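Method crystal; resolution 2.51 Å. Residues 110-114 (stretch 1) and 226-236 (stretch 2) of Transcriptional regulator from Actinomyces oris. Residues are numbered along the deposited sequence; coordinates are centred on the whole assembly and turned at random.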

# COMPACT_ATOMS: atom_id res chain seq x y z
N THR A 110 -7.37 -12.52 -2.58
CA THR A 110 -8.41 -13.18 -1.80
C THR A 110 -9.42 -12.15 -1.26
O THR A 110 -10.63 -12.41 -1.26
CB THR A 110 -7.72 -14.05 -0.72
OG1 THR A 110 -7.10 -15.15 -1.37
CG2 THR A 110 -8.68 -14.57 0.33
N HIS A 111 -8.93 -10.97 -0.85
CA HIS A 111 -9.75 -9.88 -0.31
C HIS A 111 -9.29 -8.53 -0.86
O HIS A 111 -8.14 -8.39 -1.28
CB HIS A 111 -9.68 -9.88 1.22
CG HIS A 111 -10.11 -11.17 1.85
ND1 HIS A 111 -11.44 -11.54 1.91
CD2 HIS A 111 -9.36 -12.13 2.43
CE1 HIS A 111 -11.46 -12.70 2.53
NE2 HIS A 111 -10.23 -13.10 2.86
N LEU A 112 -10.18 -7.52 -0.85
CA LEU A 112 -9.83 -6.21 -1.39
C LEU A 112 -10.29 -5.06 -0.50
O LEU A 112 -11.48 -4.97 -0.17
CB LEU A 112 -10.34 -6.03 -2.83
CG LEU A 112 -10.04 -4.64 -3.45
CD1 LEU A 112 -8.63 -4.56 -4.03
CD2 LEU A 112 -11.07 -4.25 -4.49
N VAL A 113 -9.33 -4.16 -0.18
CA VAL A 113 -9.57 -2.93 0.58
C VAL A 113 -9.13 -1.74 -0.28
O VAL A 113 -8.01 -1.73 -0.82
CB VAL A 113 -8.87 -2.92 1.97
CG1 VAL A 113 -9.38 -1.75 2.82
CG2 VAL A 113 -9.08 -4.24 2.70
N THR A 114 -10.02 -0.75 -0.42
CA THR A 114 -9.78 0.46 -1.20
C THR A 114 -9.99 1.69 -0.32
O THR A 114 -10.95 1.76 0.43
CB THR A 114 -10.64 0.43 -2.47
OG1 THR A 114 -10.06 -0.51 -3.37
CG2 THR A 114 -10.78 1.79 -3.14
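Stretch 2, residues 226-236: TLDSGTGLSDL

Stretch 2 meets stretch 1 first as a neighbouring strand and then as a turn. Residues 226-228 are extended and run antiparallel to strand 111-114, with 161° between the two directions and a closest axial approach of 4.8 Å. At Asp228 the chain leaves the strand in a type I turn that ends at Thr231, and a short loop then leads into the helix that contains Asp235 and Leu236.

Backbone pairing sets the register. Thr114 and Thr226 form the hydrogen-bonded pair, bonded in both directions: Thr114 N to Thr226 O at 2.8 Å and Thr226 N to Thr114 O at 2.9 Å. Val113 and Leu227 follow as the non-hydrogen-bonded pair, their CA atoms 5.0 Å apart. Beside them, CA-H...O contacts join Leu227 CA to Leu112 O and Val113 CA to Thr226 O, each at 3.4 Å. The ladder loosens at Asp228, whose N reaches Leu112 O in a weak bond of 3.3 Å.

There a side chain takes over from the backbone. Asp228, with chi1 in p and its CA-to-CB bond toward stretch 1, accepts a hydrogen bond from Leu112 N at OD2, 2.8 Å away. Its OD1 receives a weak bond from Gly230 N at 3.0 Å, so one carboxylate ties the strand edge to the turn.

The side-chain packing follows the strand alternation: Val113 CG2 makes an apolar contact with Leu227 CD2 at 3.9 Å on one face, while the threonines meet on the other, Thr114 CB to Thr226 CB also at 3.9 Å.

At the end of the turn and in the helix beyond it, two residues approach the His111 ring obliquely: ND1 lies 2.8 Å from Thr231 OG1, and CE1 is 4.1 Å from Asp235 CG. Asp235 OD2 also accepts a hydrogen bond from Gly232 N at 3.1 Å, linking the loop to the helix.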

# COMPACT_ATOMS: atom_id res chain seq x y z
N THR A 226 -13.55 0.94 1.31
CA THR A 226 -14.32 0.24 0.30
C THR A 226 -13.82 -1.21 0.31
O THR A 226 -12.61 -1.44 0.35
CB THR A 226 -14.22 0.96 -1.05
OG1 THR A 226 -14.62 2.32 -0.87
CG2 THR A 226 -15.08 0.31 -2.11
N LEU A 227 -14.75 -2.17 0.37
CA LEU A 227 -14.49 -3.60 0.40
C LEU A 227 -15.16 -4.28 -0.77
O LEU A 227 -16.26 -3.87 -1.17
CB LEU A 227 -15.07 -4.23 1.69
CG LEU A 227 -14.40 -3.95 3.02
CD1 LEU A 227 -15.15 -4.63 4.15
CD2 LEU A 227 -12.92 -4.36 3.00
N ASP A 228 -14.59 -5.40 -1.26
CA ASP A 228 -15.26 -6.19 -2.27
C ASP A 228 -16.49 -6.83 -1.62
O ASP A 228 -16.55 -6.94 -0.40
CB ASP A 228 -14.34 -7.24 -2.92
CG ASP A 228 -13.91 -8.34 -1.98
OD1 ASP A 228 -14.62 -9.37 -1.90
OD2 ASP A 228 -12.85 -8.19 -1.34
N SER A 229 -17.48 -7.23 -2.43
CA SER A 229 -18.73 -7.81 -1.94
C SER A 229 -18.55 -9.09 -1.14
O SER A 229 -19.29 -9.32 -0.19
CB SER A 229 -19.70 -8.02 -3.09
OG SER A 229 -19.97 -6.80 -3.77
N GLY A 230 -17.53 -9.89 -1.49
CA GLY A 230 -17.27 -11.19 -0.86
C GLY A 230 -16.47 -11.18 0.42
O GLY A 230 -16.35 -12.21 1.08
N THR A 231 -15.90 -10.02 0.79
CA THR A 231 -15.10 -9.92 2.00
C THR A 231 -15.94 -9.36 3.14
O THR A 231 -16.67 -8.39 2.95
CB THR A 231 -13.78 -9.17 1.73
OG1 THR A 231 -12.90 -9.34 2.84
CG2 THR A 231 -13.98 -7.70 1.46
N GLY A 232 -15.88 -10.02 4.29
CA GLY A 232 -16.67 -9.63 5.45
C GLY A 232 -16.00 -8.65 6.38
O GLY A 232 -14.77 -8.67 6.55
N LEU A 233 -16.81 -7.79 7.03
CA LEU A 233 -16.33 -6.85 8.03
C LEU A 233 -15.68 -7.66 9.17
O LEU A 233 -14.73 -7.19 9.80
CB LEU A 233 -17.50 -6.00 8.54
CG LEU A 233 -17.21 -4.52 8.82
CD1 LEU A 233 -16.55 -3.84 7.64
CD2 LEU A 233 -18.47 -3.79 9.16
N SER A 234 -16.12 -8.92 9.34
CA SER A 234 -15.56 -9.88 10.29
C SER A 234 -14.25 -10.49 9.77
O SER A 234 -13.36 -10.78 10.56
CB SER A 234 -16.57 -10.99 10.61
OG SER A 234 -17.23 -11.48 9.46
N ASP A 235 -14.12 -10.65 8.44
CA ASP A 235 -12.86 -11.13 7.85
C ASP A 235 -11.74 -10.09 8.12
O ASP A 235 -10.60 -10.47 8.40
CB ASP A 235 -13.01 -11.40 6.34
CG ASP A 235 -13.69 -12.72 6.01
OD1 ASP A 235 -13.19 -13.77 6.47
OD2 ASP A 235 -14.73 -12.69 5.30
N LEU A 236 -12.11 -8.80 8.12
CA LEU A 236 -11.22 -7.70 8.43
C LEU A 236 -10.76 -7.75 9.90
O LEU A 236 -9.61 -7.43 10.18
CB LEU A 236 -11.91 -6.36 8.11
CG LEU A 236 -11.00 -5.15 7.89
CD1 LEU A 236 -9.80 -5.50 7.04
CD2 LEU A 236 -11.76 -4.01 7.26